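Local coordinates for protein ferritin (Mycoplasma penetrans, PDB 7DIE) that takes up iron and probably stores it in a 24-subunit shell, probably oxidising ferrous to ferric iron at atypical ferroxidase centres, at residues A39-K51 against N155-L167. Sequence-based numbering, arbitrary orientation.
Sequences ALGYDNVAAFFVK and NLINIENIVGKKL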
ATOM      1  N   ALA A  39      45.430  21.732   8.211  1.00 30.90           N
ATOM      2  CA  ALA A  39      46.768  21.581   8.778  1.00 32.24           C
ATOM      3  C   ALA A  39      46.916  22.369  10.074  1.00 36.55           C
ATOM      4  O   ALA A  39      47.733  22.013  10.931  1.00 34.42           O
ATOM      5  CB  ALA A  39      47.813  22.033   7.763  1.00 31.80           C
ATOM      6  N   LEU A  40      46.139  23.438  10.232  1.00 32.69           N
ATOM      7  CA  LEU A  40      46.120  24.206  11.470  1.00 29.92           C
ATOM      8  C   LEU A  40      45.263  23.562  12.547  1.00 34.11           C
ATOM      9  O   LEU A  40      45.231  24.070  13.672  1.00 32.93           O
ATOM     10  CB  LEU A  40      45.614  25.628  11.204  1.00 31.97           C
ATOM     11  CG  LEU A  40      46.559  26.549  10.429  1.00 30.02           C
ATOM     12  CD1 LEU A  40      45.832  27.836  10.015  1.00 31.38           C
ATOM     13  CD2 LEU A  40      47.814  26.854  11.240  1.00 36.61           C
ATOM     14  N   GLY A  41      44.567  22.471  12.233  1.00 30.81           N
ATOM     15  CA  GLY A  41      43.762  21.768  13.212  1.00 29.14           C
ATOM     16  C   GLY A  41      42.271  22.006  13.127  1.00 32.09           C
ATOM     17  O   GLY A  41      41.544  21.568  14.026  1.00 30.55           O
ATOM     18  N   TYR A  42      41.790  22.675  12.078  1.00 29.89           N
ATOM     19  CA  TYR A  42      40.392  23.104  11.963  1.00 29.90           C
ATOM     20  C   TYR A  42      39.699  22.279  10.882  1.00 30.52           C
ATOM     21  O   TYR A  42      39.519  22.730   9.754  1.00 29.68           O
ATOM     22  CB  TYR A  42      40.317  24.604  11.660  1.00 29.11           C
ATOM     23  CG  TYR A  42      40.784  25.452  12.828  1.00 28.99           C
ATOM     24  CD1 TYR A  42      42.136  25.764  13.001  1.00 31.38           C
ATOM     25  CD2 TYR A  42      39.874  25.923  13.765  1.00 30.90           C
ATOM     26  CE1 TYR A  42      42.557  26.537  14.086  1.00 31.80           C
ATOM     27  CE2 TYR A  42      40.283  26.689  14.839  1.00 30.13           C
ATOM     28  CZ  TYR A  42      41.614  26.987  15.004  1.00 33.11           C
ATOM     29  OH  TYR A  42      41.979  27.752  16.091  1.00 35.80           O
ATOM     30  N   ASP A  43      39.288  21.058  11.252  1.00 30.61           N
ATOM     31  CA  ASP A  43      38.620  20.161  10.305  1.00 32.34           C
ATOM     32  C   ASP A  43      37.310  20.754   9.758  1.00 29.32           C
ATOM     33  O   ASP A  43      37.011  20.609   8.566  1.00 27.27           O
ATOM     34  CB  ASP A  43      38.358  18.814  10.986  1.00 37.71           C
ATOM     35  CG  ASP A  43      37.802  17.768  10.036  1.00 49.04           C
ATOM     36  OD1 ASP A  43      38.573  17.265   9.193  1.00 50.49           O
ATOM     37  OD2 ASP A  43      36.598  17.433  10.143  1.00 47.66           O
ATOM     38  N   ASN A  44      36.504  21.399  10.611  1.00 28.89           N
ATOM     39  CA  ASN A  44      35.214  21.924  10.154  1.00 25.61           C
ATOM     40  C   ASN A  44      35.384  23.201   9.336  1.00 26.04           C
ATOM     41  O   ASN A  44      34.660  23.420   8.356  1.00 27.51           O
ATOM     42  CB  ASN A  44      34.286  22.171  11.339  1.00 28.99           C
ATOM     43  CG  ASN A  44      33.632  20.901  11.840  1.00 36.16           C
ATOM     44  OD1 ASN A  44      33.526  19.915  11.112  1.00 36.75           O
ATOM     45  ND2 ASN A  44      33.206  20.910  13.096  1.00 30.93           N
ATOM     46  N   VAL A  45      36.306  24.078   9.736  1.00 24.66           N
ATOM     47  CA  VAL A  45      36.612  25.229   8.891  1.00 26.17           C
ATOM     48  C   VAL A  45      37.111  24.753   7.530  1.00 26.64           C
ATOM     49  O   VAL A  45      36.752  25.310   6.488  1.00 25.36           O
ATOM     50  CB  VAL A  45      37.636  26.151   9.577  1.00 25.34           C
ATOM     51  CG1 VAL A  45      37.950  27.340   8.657  1.00 29.09           C
ATOM     52  CG2 VAL A  45      37.093  26.647  10.905  1.00 24.55           C
ATOM     53  N   ALA A  46      37.931  23.699   7.518  1.00 23.81           N
ATOM     54  CA  ALA A  46      38.400  23.147   6.247  1.00 26.36           C
ATOM     55  C   ALA A  46      37.228  22.676   5.387  1.00 28.37           C
ATOM     56  O   ALA A  46      37.174  22.949   4.183  1.00 25.61           O
ATOM     57  CB  ALA A  46      39.372  21.994   6.515  1.00 28.53           C
ATOM     58  N   ALA A  47      36.273  21.969   5.997  1.00 27.00           N
ATOM     59  CA  ALA A  47      35.100  21.493   5.259  1.00 28.53           C
ATOM     60  C   ALA A  47      34.249  22.652   4.763  1.00 29.90           C
ATOM     61  O   ALA A  47      33.663  22.588   3.674  1.00 28.01           O
ATOM     62  CB  ALA A  47      34.267  20.567   6.151  1.00 28.25           C
ATOM     63  N   PHE A  48      34.150  23.710   5.566  1.00 23.43           N
ATOM     64  CA  PHE A  48      33.481  24.931   5.130  1.00 27.86           C
ATOM     65  C   PHE A  48      34.100  25.479   3.850  1.00 26.61           C
ATOM     66  O   PHE A  48      33.388  25.887   2.923  1.00 27.50           O
ATOM     67  CB  PHE A  48      33.551  25.963   6.258  1.00 27.91           C
ATOM     68  CG  PHE A  48      33.096  27.336   5.864  1.00 29.88           C
ATOM     69  CD1 PHE A  48      31.743  27.645   5.809  1.00 29.59           C
ATOM     70  CD2 PHE A  48      34.023  28.330   5.587  1.00 30.29           C
ATOM     71  CE1 PHE A  48      31.315  28.924   5.441  1.00 33.67           C
ATOM     72  CE2 PHE A  48      33.603  29.613   5.215  1.00 33.93           C
ATOM     73  CZ  PHE A  48      32.247  29.905   5.141  1.00 30.81           C
ATOM     74  N   PHE A  49      35.428  25.538   3.795  1.00 26.86           N
ATOM     75  CA  PHE A  49      36.060  26.063   2.590  1.00 25.66           C
ATOM     76  C   PHE A  49      35.847  25.129   1.411  1.00 25.21           C
ATOM     77  O   PHE A  49      35.686  25.589   0.277  1.00 25.68           O
ATOM     78  CB  PHE A  49      37.542  26.321   2.837  1.00 25.03           C
ATOM     79  CG  PHE A  49      37.797  27.639   3.495  1.00 25.54           C
ATOM     80  CD1 PHE A  49      37.410  28.824   2.871  1.00 26.21           C
ATOM     81  CD2 PHE A  49      38.377  27.703   4.753  1.00 29.09           C
ATOM     82  CE1 PHE A  49      37.623  30.050   3.492  1.00 32.26           C
ATOM     83  CE2 PHE A  49      38.600  28.929   5.380  1.00 29.44           C
ATOM     84  CZ  PHE A  49      38.219  30.103   4.747  1.00 27.30           C
ATOM     85  N   VAL A  50      35.823  23.816   1.650  1.00 26.65           N
ATOM     86  CA  VAL A  50      35.520  22.907   0.545  1.00 25.03           C
ATOM     87  C   VAL A  50      34.115  23.175   0.021  1.00 23.44           C
ATOM     88  O   VAL A  50      33.875  23.177  -1.194  1.00 28.17           O
ATOM     89  CB  VAL A  50      35.690  21.439   0.980  1.00 27.44           C
ATOM     90  CG1 VAL A  50      35.155  20.521  -0.112  1.00 30.95           C
ATOM     91  CG2 VAL A  50      37.161  21.130   1.239  1.00 26.46           C
ATOM     92  N   LYS A  51      33.168  23.399   0.932  1.00 25.66           N
ATOM     93  CA  LYS A  51      31.801  23.696   0.516  1.00 25.91           C
ATOM     94  C   LYS A  51      31.745  24.989  -0.285  1.00 28.03           C
ATOM     95  O   LYS A  51      31.079  25.052  -1.326  1.00 25.71           O
ATOM     96  CB  LYS A  51      30.895  23.784   1.736  1.00 26.05           C
ATOM     97  CG  LYS A  51      29.438  24.160   1.408  1.00 32.71           C
ATOM     98  CD  LYS A  51      28.653  24.487   2.675  1.00 45.95           C
ATOM     99  CE  LYS A  51      27.333  25.196   2.350  1.00 62.45           C
ATOM    100  NZ  LYS A  51      26.454  25.377   3.560  1.00 67.09           N
ATOM    101  N   ASN A 155      38.034  29.623  21.676  1.00 31.09           N
ATOM    102  CA  ASN A 155      39.054  28.615  21.532  1.00 28.79           C
ATOM    103  C   ASN A 155      38.818  27.761  20.290  1.00 28.51           C
ATOM    104  O   ASN A 155      37.826  27.901  19.659  1.00 27.92           O
ATOM    105  CB  ASN A 155      39.223  27.786  22.779  1.00 27.57           C
ATOM    106  CG  ASN A 155      37.986  27.035  23.160  1.00 33.07           C
ATOM    107  OD1 ASN A 155      37.635  26.987  24.301  1.00 30.54           O
ATOM    108  ND2 ASN A 155      37.369  26.434  22.229  1.00 31.39           N
ATOM    109  N   LEU A 156      39.748  26.893  19.960  1.00 28.48           N
ATOM    110  CA  LEU A 156      39.626  26.121  18.721  1.00 26.43           C
ATOM    111  C   LEU A 156      38.351  25.296  18.715  1.00 28.87           C
ATOM    112  O   LEU A 156      37.728  25.099  17.662  1.00 30.34           O
ATOM    113  CB  LEU A 156      40.848  25.217  18.544  1.00 30.36           C
ATOM    114  CG  LEU A 156      40.890  24.207  17.384  1.00 28.63           C
ATOM    115  CD1 LEU A 156      42.323  23.954  16.949  1.00 29.51           C
ATOM    116  CD2 LEU A 156      40.229  22.874  17.785  1.00 29.60           C
ATOM    117  N   ILE A 157      37.974  24.757  19.875  1.00 26.97           N
ATOM    118  CA  ILE A 157      36.781  23.922  19.927  1.00 27.15           C
ATOM    119  C   ILE A 157      35.526  24.761  19.697  1.00 30.62           C
ATOM    120  O   ILE A 157      34.614  24.342  18.972  1.00 30.22           O
ATOM    121  CB  ILE A 157      36.741  23.145  21.254  1.00 25.07           C
ATOM    122  CG1 ILE A 157      37.904  22.138  21.302  1.00 25.96           C
ATOM    123  CG2 ILE A 157      35.426  22.392  21.394  1.00 26.14           C
ATOM    124  CD1 ILE A 157      37.935  21.321  22.591  1.00 27.82           C
ATOM    125  N   ASN A 158      35.468  25.952  20.231  1.00 27.84           N
ATOM    126  CA  ASN A 158      34.344  26.819  20.012  1.00 29.48           C
ATOM    127  C   ASN A 158      34.180  27.091  18.512  1.00 27.35           C
ATOM    128  O   ASN A 158      33.129  26.983  17.981  1.00 27.43           O
ATOM    129  CB  ASN A 158      34.540  28.169  20.696  1.00 27.74           C
ATOM    130  CG  ASN A 158      34.621  28.096  22.203  1.00 34.55           C
ATOM    131  OD1 ASN A 158      33.990  27.293  22.848  1.00 31.67           O
ATOM    132  ND2 ASN A 158      35.349  28.998  22.748  1.00 28.72           N
ATOM    133  N   ILE A 159      35.269  27.462  17.865  1.00 27.80           N
ATOM    134  CA  ILE A 159      35.241  27.772  16.438  1.00 24.33           C
ATOM    135  C   ILE A 159      34.768  26.562  15.651  1.00 29.34           C
ATOM    136  O   ILE A 159      33.885  26.662  14.788  1.00 29.88           O
ATOM    137  CB  ILE A 159      36.636  28.233  15.972  1.00 28.36           C
ATOM    138  CG1 ILE A 159      36.967  29.610  16.558  1.00 25.95           C
ATOM    139  CG2 ILE A 159      36.750  28.223  14.437  1.00 27.40           C
ATOM    140  CD1 ILE A 159      38.451  29.957  16.430  1.00 28.03           C
ATOM    141  N   GLU A 160      35.371  25.406  15.927  1.00 27.34           N
ATOM    142  CA  GLU A 160      35.018  24.176  15.223  1.00 27.96           C
ATOM    143  C   GLU A 160      33.553  23.812  15.431  1.00 30.70           C
ATOM    144  O   GLU A 160      32.863  23.400  14.485  1.00 31.64           O
ATOM    145  CB  GLU A 160      35.929  23.041  15.704  1.00 25.69           C
ATOM    146  CG  GLU A 160      37.303  23.075  15.033  1.00 25.66           C
ATOM    147  CD  GLU A 160      37.194  22.716  13.559  1.00 32.01           C
ATOM    148  OE1 GLU A 160      37.039  21.523  13.240  1.00 34.93           O
ATOM    149  OE2 GLU A 160      37.242  23.624  12.718  1.00 34.36           O
ATOM    150  N   ASN A 161      33.076  23.944  16.636  1.00 28.78           N
ATOM    151  CA  ASN A 161      31.712  23.644  16.916  1.00 29.49           C
ATOM    152  C   ASN A 161      30.724  24.506  16.159  1.00 30.96           C
ATOM    153  O   ASN A 161      29.814  24.007  15.603  1.00 33.73           O
ATOM    154  CB  ASN A 161      31.415  23.752  18.409  1.00 34.13           C
ATOM    155  CG  ASN A 161      31.852  22.547  19.184  1.00 37.45           C
ATOM    156  OD1 ASN A 161      31.987  22.610  20.358  1.00 37.52           O
ATOM    157  ND2 ASN A 161      32.060  21.478  18.537  1.00 42.53           N
ATOM    158  N   ILE A 162      30.904  25.804  16.166  1.00 30.52           N
ATOM    159  CA  ILE A 162      29.909  26.667  15.525  1.00 29.33           C
ATOM    160  C   ILE A 162      30.027  26.595  14.002  1.00 31.38           C
ATOM    161  O   ILE A 162      29.017  26.624  13.288  1.00 29.35           O
ATOM    162  CB  ILE A 162      30.005  28.118  16.050  1.00 32.22           C
ATOM    163  CG1 ILE A 162      28.777  28.922  15.596  1.00 32.08           C
ATOM    164  CG2 ILE A 162      31.282  28.807  15.598  1.00 30.40           C
ATOM    165  CD1 ILE A 162      28.429  30.057  16.520  1.00 34.05           C
ATOM    166  N   VAL A 163      31.245  26.469  13.478  1.00 30.07           N
ATOM    167  CA  VAL A 163      31.395  26.335  12.030  1.00 28.57           C
ATOM    168  C   VAL A 163      30.800  25.017  11.557  1.00 32.74           C
ATOM    169  O   VAL A 163      30.227  24.945  10.461  1.00 31.11           O
ATOM    170  CB  VAL A 163      32.874  26.474  11.628  1.00 28.31           C
ATOM    171  CG1 VAL A 163      33.059  26.145  10.130  1.00 27.73           C
ATOM    172  CG2 VAL A 163      33.362  27.899  11.935  1.00 28.45           C
ATOM    173  N   GLY A 164      30.887  23.967  12.385  1.00 32.22           N
ATOM    174  CA  GLY A 164      30.277  22.696  12.030  1.00 36.61           C
ATOM    175  C   GLY A 164      28.785  22.809  11.790  1.00 39.41           C
ATOM    176  O   GLY A 164      28.216  22.039  11.017  1.00 36.56           O
ATOM    177  N   LYS A 165      28.136  23.781  12.422  1.00 39.79           N
ATOM    178  CA  LYS A 165      26.700  23.962  12.245  1.00 44.67           C
ATOM    179  C   LYS A 165      26.335  24.630  10.923  1.00 50.46           C
ATOM    180  O   LYS A 165      25.147  24.708  10.596  1.00 50.46           O
ATOM    181  CB  LYS A 165      26.144  24.732  13.447  1.00 41.63           C
ATOM    182  CG  LYS A 165      26.165  23.846  14.686  1.00 40.41           C
ATOM    183  CD  LYS A 165      26.067  24.590  16.009  1.00 50.74           C
ATOM    184  CE  LYS A 165      25.599  23.631  17.107  1.00 60.67           C
ATOM    185  NZ  LYS A 165      26.251  23.864  18.429  1.00 68.42           N
ATOM    186  N   LYS A 166      27.316  25.088  10.146  0.50 47.67           N
ATOM    187  CA  LYS A 166      27.070  25.618   8.812  0.50 47.36           C
ATOM    188  C   LYS A 166      27.284  24.580   7.722  0.50 50.23           C
ATOM    189  O   LYS A 166      27.131  24.901   6.539  0.50 55.58           O
ATOM    190  CB  LYS A 166      27.967  26.834   8.549  0.50 47.89           C
ATOM    191  CG  LYS A 166      27.926  27.889   9.645  0.50 48.46           C
ATOM    192  CD  LYS A 166      28.731  29.117   9.253  0.50 47.67           C
ATOM    193  CE  LYS A 166      27.841  30.230   8.721  0.50 47.87           C
ATOM    194  NZ  LYS A 166      28.510  30.934   7.595  0.50 42.60           N
ATOM    195  N   LEU A 167      27.638  23.354   8.086  1.00 45.94           N
ATOM    196  CA  LEU A 167      27.837  22.298   7.116  1.00 53.16           C
ATOM    197  C   LEU A 167      26.598  21.408   7.007  1.00 55.20           C
ATOM    198  O   LEU A 167      25.741  21.416   7.894  1.00 65.72           O
ATOM    199  CB  LEU A 167      29.059  21.472   7.500  1.00 45.24           C
ATOM    200  CG  LEU A 167      30.326  22.271   7.816  1.00 40.54           C
ATOM    201  CD1 LEU A 167      31.415  21.336   8.338  1.00 39.85           C
ATOM    202  CD2 LEU A 167      30.796  23.018   6.583  1.00 41.97           C
TER
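Asn-44 and Gly-164 bring the backbones closest, 5.3 Å between their CA atoms, where helix 156-164 meets the start of helix 43-70, the axes of segments 43-51 and 156-164 being 8.3 Å apart at 37°. The short C-terminal helix of the ferritin fold is here docked on one end of the four-helix bundle, and it also packs against two neighbouring subunits. The carboxylate of Glu-160 accepts two backbone N-H groups from the first turn of helix 43-70. Glu-160 OE1 accepts a nearly straight hydrogen bond from Asn-44 N at 2.7 Å (170°), and Glu-160 OE2 accepts one from Val-45 N at 3.2 Å. Both oxygens use their syn lone pairs, which fixes the rotation of the carboxylate. A bend at chi2 (-69°) folds the Glu-160 chain back toward these N-H groups. The helix start would be expected to stabilise the negative charge. Tyr-42, the N-cap residue, sets its ring edge by OE2 and offers one face to Leu-156, whose CD1 makes a CH-pi contact 4.0 Å from the ring centroid. Nearby, Asp-43 is an iron ligand known from this protein; its OD1 forms a salt bridge with Lys-38. Ile-159 CG2 touches both the tyrosine ring and Val-45 CG2. Further along, Val-163 CG1 packs on Phe-48 CB, and Leu-167 CD1 rests 3.7 Å from Ala-47 CB. Lys-51 stretches out to give its NZ to Lys-166 O, while Lys-166 NZ pairs with Glu-141 on helix 122-150. Glu-160 O has two donors on opposite faces of its plane: Gly-164 N within the helix, and Asn-44 ND2 at 2.9 Å.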